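Saframycin Mx1 synthetase B (Legionella pneumophila subsp. pneumophila, PDB 3KXW) belongs to the ANL clan of AMP-binding enzymes, with a large AMP-binding domain followed by a smaller C-terminal domain. Local coordinates at residues S213-P217 and P242-L246; A50-A54 and L83-A88; V17-A21 and Y43-D47. One frame throughout, in Å; residues are numbered along the deposited sequence.

Overall arrangement
Along the chain the three contacts involve, in order, helix 13-23 with helix 43-59 (interaction 3), helix 43-59 with helix 76-87 (interaction 2), and the loop after strand 210-213 with helix 242-247 (interaction 1). All belong to the AMP-binding part of the protein. Interactions 2 and 3 share helix 43-59, their centres about 12 Å apart, and are joined where Tyr-87 OH lies 2.6 Å from Asp-47 OD1, a probable hydrogen bond. Interaction 1 is nearer the middle of the molecule, its centre about 25 Å from each of the others, and lies near the bound ligand. The peripheral pair thus forms one continuous N-terminal helical packing, separate from the aromatic contact near the ligand.

Interaction 1 of 3, residues S213-P217 and P242-L246; sequences SWLPP and PFSFL
Trp-214 and Phe-245 form an offset aromatic stack that joins a loop of the AMP-binding domain to the first turn of helix 242-247. The five-membered ring of Trp-214 and the ring of Phe-245 have centroids 4.0 Å apart and planes only 12° from parallel. The phenyl ring overlaps the indole from its pyrrole part to the benzo part, where Trp-214 CZ2 comes within 3.5 Å of Phe-245 CE2. Phe-245 CB lies over the same indole face, adding a CH-pi contact 3.9 Å from the centroid of the five-membered ring. A broad, flat tryptophan suits this place because it can receive both the ring and the methylene carbon. Its CG stands between the backbone N and carbonyl carbon (chi1 54°), presenting one face to the helix, while Leu-215 CD2 covers the opposite face.

Next to the stack, Pro-242 begins the helix. Its CG packs against the backbone of Trp-214, 3.2 Å from Trp-214 O, and the proline ring continues onto Pro-216, whose CD is 3.9 Å from Pro-242 CG. Proline suits a first helical turn, where its lack of an N-H costs no helical hydrogen bond, and its compact ring fits against the loop backbone.

Farther out, Trp-252 meets Trp-214 edge-to-face, and helix 269-277 supplies Ala-270 to both stacked side chains. Tyr-530, from helix 515-533 in the C-terminal part of the chain, touches Trp-214 and Pro-216. The side chain of Leu-215 is about 7 Å from the bound 5'-O-[(S)-(dodecanoyloxy)(hydroxy)phosphoryl]adenosine, which places the contact beside the ligand region. The turn leading into this loop is an ST turn: Leu-215 N donates to Ser-213 OG over 3.0 Å, with an angle of 152° at the hydrogen.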
# COMPACT_ATOMS: atom_id res chain seq x y z
N SER A 213 7.66 -9.77 -3.05
CA SER A 213 6.52 -8.97 -2.67
C SER A 213 5.20 -9.68 -2.85
O SER A 213 4.97 -10.30 -3.88
CB SER A 213 6.51 -7.68 -3.47
OG SER A 213 5.44 -6.83 -3.05
N TRP A 214 4.32 -9.59 -1.86
CA TRP A 214 2.90 -9.94 -2.07
C TRP A 214 2.03 -8.69 -2.12
O TRP A 214 0.81 -8.80 -2.20
CB TRP A 214 2.36 -10.87 -0.96
CG TRP A 214 2.57 -10.30 0.44
CD1 TRP A 214 3.60 -10.59 1.28
CD2 TRP A 214 1.74 -9.37 1.13
NE1 TRP A 214 3.48 -9.88 2.45
CE2 TRP A 214 2.34 -9.12 2.39
CE3 TRP A 214 0.54 -8.71 0.82
CZ2 TRP A 214 1.80 -8.24 3.32
CZ3 TRP A 214 -0.01 -7.84 1.76
CH2 TRP A 214 0.62 -7.61 3.00
N LEU A 215 2.65 -7.52 -2.06
CA LEU A 215 1.91 -6.25 -1.88
C LEU A 215 1.03 -5.87 -3.05
O LEU A 215 1.36 -6.15 -4.20
CB LEU A 215 2.87 -5.10 -1.56
CG LEU A 215 3.76 -5.22 -0.32
CD1 LEU A 215 4.67 -3.99 -0.20
CD2 LEU A 215 2.93 -5.44 0.98
N PRO A 216 -0.12 -5.25 -2.77
CA PRO A 216 -1.01 -4.82 -3.85
C PRO A 216 -0.23 -3.98 -4.88
O PRO A 216 0.35 -2.98 -4.49
CB PRO A 216 -2.03 -3.92 -3.15
CG PRO A 216 -1.97 -4.28 -1.70
CD PRO A 216 -0.64 -4.96 -1.42
N PRO A 217 -0.24 -4.38 -6.16
CA PRO A 217 0.43 -3.56 -7.18
C PRO A 217 -0.38 -2.29 -7.49
O PRO A 217 0.07 -1.48 -8.28
CB PRO A 217 0.47 -4.47 -8.43
CG PRO A 217 -0.39 -5.63 -8.15
CD PRO A 217 -0.90 -5.57 -6.72
N PRO A 242 -1.85 -10.48 -2.99
CA PRO A 242 -2.20 -10.31 -1.57
C PRO A 242 -3.17 -11.40 -1.12
O PRO A 242 -3.10 -11.82 0.03
CB PRO A 242 -2.88 -8.94 -1.54
CG PRO A 242 -2.29 -8.22 -2.68
CD PRO A 242 -2.15 -9.27 -3.76
N PHE A 243 -4.04 -11.84 -2.03
CA PHE A 243 -4.96 -12.94 -1.70
C PHE A 243 -4.18 -14.18 -1.21
O PHE A 243 -4.54 -14.81 -0.22
CB PHE A 243 -5.83 -13.29 -2.92
CG PHE A 243 -6.70 -14.50 -2.73
CD1 PHE A 243 -7.93 -14.40 -2.11
CD2 PHE A 243 -6.27 -15.75 -3.16
CE1 PHE A 243 -8.74 -15.54 -1.92
CE2 PHE A 243 -7.07 -16.88 -2.99
CZ PHE A 243 -8.30 -16.77 -2.37
N SER A 244 -3.10 -14.51 -1.90
CA SER A 244 -2.26 -15.65 -1.53
C SER A 244 -1.67 -15.47 -0.15
O SER A 244 -1.63 -16.40 0.66
CB SER A 244 -1.15 -15.86 -2.58
OG SER A 244 -1.71 -16.37 -3.78
N PHE A 245 -1.19 -14.26 0.13
CA PHE A 245 -0.66 -13.98 1.46
C PHE A 245 -1.72 -14.17 2.56
O PHE A 245 -1.47 -14.84 3.57
CB PHE A 245 -0.11 -12.56 1.53
CG PHE A 245 0.29 -12.17 2.92
CD1 PHE A 245 1.26 -12.89 3.58
CD2 PHE A 245 -0.36 -11.14 3.58
CE1 PHE A 245 1.61 -12.58 4.89
CE2 PHE A 245 -0.01 -10.81 4.87
CZ PHE A 245 0.97 -11.53 5.53
N LEU A 246 -2.88 -13.56 2.38
CA LEU A 246 -3.93 -13.61 3.40
C LEU A 246 -4.44 -15.01 3.64
O LEU A 246 -4.67 -15.41 4.78
CB LEU A 246 -5.06 -12.64 3.08
CG LEU A 246 -4.70 -11.15 3.20
CD1 LEU A 246 -5.93 -10.31 2.99
CD2 LEU A 246 -4.10 -10.80 4.55

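Interaction 2 of 3, residues A50-A54 and L83-A88; sequences AKAIA and LGCLYA
Ala-50 and Gly-84 bring the backbones of helices 43-59 and 76-87 together, their CA atoms 3.9 Å apart, where the local axes approach to 7.4 Å and cross at -62°. With no side chain on Gly-84, its CA can meet the other backbone directly, making a CA-H...O contact of 3.4 Å with Ala-50 O; that oxygen also accepts the helical bond from Ala-54 N. Ile-53 CG2 packs against the same glycine CA. A glycine at the crossing point with alanines beside it is the close helix packing that small residues permit, here joining two N-terminal helices of the AMP-binding domain.

Ala-50 CB sits over the centre of the Tyr-87 ring, 3.7 Å from its centroid and 11° off the normal, a CH-pi contact. One turn on, Ala-54 CB touches Gly-84 O at 3.3 Å, Tyr-87 CB at 3.6 Å and Ala-88 CB at 3.9 Å. Lys-51 passes obliquely across the tyrosine, its CG 3.7 Å from Tyr-87 CE2. The lysine chain is extended beyond CG, carrying NZ to a salt bridge with Asp-47, whose other oxygen is hydrogen-bonded to Tyr-87 OH. One carboxylate thereby holds the polar ends of both side chains.

Around this crossing, helix 13-23 reaches Tyr-87 through Val-14 and Val-17, Trp-159 packs on Lys-51 and Ala-54, and Cys-85 touches Val-68 and Leu-70 of strand 67-71.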
# COMPACT_ATOMS: atom_id res chain seq x y z
N ALA A 50 5.97 -4.88 -23.88
CA ALA A 50 5.70 -3.45 -23.78
C ALA A 50 5.58 -2.78 -25.14
O ALA A 50 4.66 -1.97 -25.38
CB ALA A 50 6.77 -2.75 -22.91
N LYS A 51 6.49 -3.12 -26.05
CA LYS A 51 6.42 -2.59 -27.42
C LYS A 51 5.16 -3.03 -28.15
O LYS A 51 4.51 -2.21 -28.81
CB LYS A 51 7.66 -2.99 -28.22
CG LYS A 51 8.92 -2.29 -27.73
CD LYS A 51 10.20 -2.99 -28.19
CE LYS A 51 11.35 -2.01 -28.30
NZ LYS A 51 12.65 -2.71 -28.32
N ALA A 52 4.82 -4.32 -28.03
CA ALA A 52 3.62 -4.85 -28.66
C ALA A 52 2.36 -4.14 -28.15
O ALA A 52 1.45 -3.80 -28.92
CB ALA A 52 3.51 -6.36 -28.41
N ILE A 53 2.30 -3.92 -26.84
CA ILE A 53 1.14 -3.27 -26.25
C ILE A 53 1.09 -1.81 -26.65
O ILE A 53 0.02 -1.29 -27.01
CB ILE A 53 1.14 -3.43 -24.71
CG1 ILE A 53 0.89 -4.89 -24.36
CG2 ILE A 53 0.12 -2.47 -24.06
CD1 ILE A 53 1.34 -5.29 -22.94
N ALA A 54 2.24 -1.14 -26.63
CA ALA A 54 2.29 0.25 -27.06
C ALA A 54 1.87 0.40 -28.54
O ALA A 54 1.18 1.36 -28.91
CB ALA A 54 3.68 0.87 -26.80
N LEU A 83 3.97 -1.00 -18.49
CA LEU A 83 5.10 -0.53 -19.26
C LEU A 83 4.65 -0.18 -20.68
O LEU A 83 5.12 0.79 -21.29
CB LEU A 83 6.21 -1.58 -19.31
CG LEU A 83 7.01 -1.74 -18.02
CD1 LEU A 83 8.04 -2.80 -18.22
CD2 LEU A 83 7.69 -0.43 -17.71
N GLY A 84 3.74 -0.98 -21.21
CA GLY A 84 3.22 -0.74 -22.55
C GLY A 84 2.60 0.66 -22.63
O GLY A 84 2.79 1.37 -23.62
N CYS A 85 1.90 1.08 -21.57
CA CYS A 85 1.36 2.45 -21.52
C CYS A 85 2.48 3.47 -21.58
O CYS A 85 2.42 4.43 -22.33
CB CYS A 85 0.53 2.70 -20.26
SG CYS A 85 -1.03 1.86 -20.23
N LEU A 86 3.51 3.27 -20.76
CA LEU A 86 4.60 4.23 -20.73
C LEU A 86 5.31 4.34 -22.09
O LEU A 86 5.66 5.43 -22.53
CB LEU A 86 5.63 3.90 -19.64
CG LEU A 86 5.16 3.86 -18.18
CD1 LEU A 86 6.31 4.00 -17.20
CD2 LEU A 86 4.07 4.87 -17.91
N TYR A 87 5.55 3.19 -22.73
CA TYR A 87 6.18 3.19 -24.05
C TYR A 87 5.37 3.95 -25.09
O TYR A 87 5.92 4.42 -26.06
CB TYR A 87 6.37 1.78 -24.57
CG TYR A 87 7.60 1.03 -24.09
CD1 TYR A 87 7.90 0.86 -22.74
CD2 TYR A 87 8.44 0.42 -25.02
CE1 TYR A 87 9.02 0.12 -22.33
CE2 TYR A 87 9.57 -0.31 -24.62
CZ TYR A 87 9.84 -0.47 -23.28
OH TYR A 87 10.96 -1.22 -22.93
N ALA A 88 4.05 4.02 -24.90
CA ALA A 88 3.20 4.79 -25.82
C ALA A 88 3.08 6.26 -25.42
O ALA A 88 2.40 7.03 -26.10
CB ALA A 88 1.82 4.15 -25.90

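Interaction 3 of 3, residues V17-A21 and Y43-D47; sequences VRLRA and YEQLD
Ala-21 and Tyr-43 meet in a largely buried helix-helix packing near the N-terminus, between helix 13-23 and the first turn of helix 43-59. The short axes run obliquely antiparallel, 139° between their directions, and approach to 8.4 Å. Ala-21 lies where the backbones come nearest, its CA 4.6 Å from Glu-44 CA. Its methyl touches Tyr-43 O at 3.6 Å and Asp-47 CB at 3.7 Å, and a small residue suits this narrow place.

To one side of the alanine, Arg-20 and Tyr-43 run side by side in the same direction. Arg-20 CB lies over one face of the phenol, toward the rim, 3.9 Å from its centroid in a CH-pi contact. The arginine is extended from CG to NE (chi3 -179°), which carries CD along the ring to Tyr-43 CE2, 3.5 Å away. Its guanidinium plane is turned 44° from the ring. Both polar ends reach helix 220-233: Tyr-43 OH hydrogen-bonds to Ile-231 O, and Arg-20 NH2 to Tyr-232 O. These long residues thus combine apolar shafts for packing with ends that reach main-chain oxygens.

Elsewhere, Val-17 places CG1 against Leu-46 CD2 and Asp-47 CB, a branched apolar side chain in van der Waals contact with the leucine. The Asp-47 carboxylate, the same one that Lys-51 and Tyr-87 hold, is linked to the opposite helix through a water, which donates to Arg-18 O over 2.6 Å and to Asp-47 OD2 over 2.9 Å. The nearby positive lysine would favour the negative form of this buried acid. The whole is an oblique helix pair, more antiparallel than parallel, packed around an alanine in the N-terminal part of an AMP-binding domain of the ANL clan.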
# COMPACT_ATOMS: atom_id res chain seq x y z
N VAL A 17 14.49 0.33 -19.50
CA VAL A 17 14.09 -1.03 -19.85
C VAL A 17 14.65 -1.42 -21.23
O VAL A 17 15.17 -2.52 -21.40
CB VAL A 17 12.56 -1.23 -19.82
CG1 VAL A 17 12.19 -2.62 -20.34
CG2 VAL A 17 12.04 -1.03 -18.41
N ARG A 18 14.53 -0.51 -22.19
CA ARG A 18 15.06 -0.76 -23.54
C ARG A 18 16.55 -1.11 -23.50
O ARG A 18 16.99 -2.04 -24.18
CB ARG A 18 14.86 0.45 -24.47
CG ARG A 18 13.42 0.63 -24.98
CD ARG A 18 13.27 1.82 -25.95
NE ARG A 18 14.17 1.75 -27.11
CZ ARG A 18 15.26 2.51 -27.29
NH1 ARG A 18 15.60 3.42 -26.38
NH2 ARG A 18 16.01 2.37 -28.39
N LEU A 19 17.32 -0.35 -22.72
CA LEU A 19 18.77 -0.54 -22.65
C LEU A 19 19.14 -1.82 -21.92
O LEU A 19 20.02 -2.56 -22.35
CB LEU A 19 19.43 0.67 -22.00
CG LEU A 19 20.96 0.67 -22.09
CD1 LEU A 19 21.41 0.63 -23.54
CD2 LEU A 19 21.54 1.92 -21.39
N ARG A 20 18.47 -2.09 -20.81
CA ARG A 20 18.68 -3.36 -20.13
C ARG A 20 18.41 -4.55 -21.03
O ARG A 20 19.11 -5.56 -20.95
CB ARG A 20 17.84 -3.45 -18.86
CG ARG A 20 18.40 -2.54 -17.76
CD ARG A 20 17.91 -2.92 -16.37
NE ARG A 20 18.45 -2.01 -15.36
CZ ARG A 20 19.68 -2.06 -14.85
NH1 ARG A 20 20.56 -2.99 -15.22
NH2 ARG A 20 20.02 -1.16 -13.94
N ALA A 21 17.36 -4.46 -21.84
CA ALA A 21 17.04 -5.54 -22.78
C ALA A 21 18.12 -5.76 -23.87
O ALA A 21 18.21 -6.85 -24.45
CB ALA A 21 15.67 -5.33 -23.41
N TYR A 43 14.27 -9.40 -19.30
CA TYR A 43 14.22 -8.05 -19.86
C TYR A 43 13.84 -8.04 -21.34
O TYR A 43 13.02 -7.24 -21.79
CB TYR A 43 15.53 -7.31 -19.61
CG TYR A 43 15.57 -6.66 -18.24
CD1 TYR A 43 16.17 -7.30 -17.17
CD2 TYR A 43 15.00 -5.43 -18.03
CE1 TYR A 43 16.19 -6.71 -15.91
CE2 TYR A 43 15.02 -4.83 -16.78
CZ TYR A 43 15.62 -5.48 -15.73
OH TYR A 43 15.63 -4.90 -14.47
N GLU A 44 14.42 -8.95 -22.12
CA GLU A 44 14.06 -9.01 -23.54
C GLU A 44 12.56 -9.17 -23.69
O GLU A 44 11.93 -8.50 -24.51
CB GLU A 44 14.79 -10.16 -24.23
CG GLU A 44 14.35 -10.45 -25.65
CD GLU A 44 15.16 -11.57 -26.26
OE1 GLU A 44 14.72 -12.73 -26.19
OE2 GLU A 44 16.26 -11.29 -26.79
N GLN A 45 11.97 -10.05 -22.90
CA GLN A 45 10.53 -10.32 -23.00
C GLN A 45 9.68 -9.12 -22.56
O GLN A 45 8.71 -8.73 -23.23
CB GLN A 45 10.15 -11.55 -22.19
CG GLN A 45 10.67 -12.88 -22.75
CD GLN A 45 10.32 -14.05 -21.85
OE1 GLN A 45 10.65 -14.06 -20.66
NE2 GLN A 45 9.64 -15.06 -22.41
N LEU A 46 10.03 -8.55 -21.42
CA LEU A 46 9.33 -7.38 -20.91
C LEU A 46 9.32 -6.25 -21.95
O LEU A 46 8.28 -5.66 -22.26
CB LEU A 46 9.98 -6.93 -19.61
CG LEU A 46 9.43 -5.71 -18.90
CD1 LEU A 46 7.95 -5.89 -18.57
CD2 LEU A 46 10.26 -5.35 -17.65
N ASP A 47 10.49 -5.94 -22.49
CA ASP A 47 10.60 -4.94 -23.56
C ASP A 47 9.74 -5.30 -24.80
O ASP A 47 9.04 -4.43 -25.36
CB ASP A 47 12.09 -4.82 -23.93
CG ASP A 47 12.36 -3.81 -25.02
OD1 ASP A 47 11.98 -2.64 -24.88
OD2 ASP A 47 13.01 -4.20 -26.01
O HOH W 1 15.67 -3.18 -26.16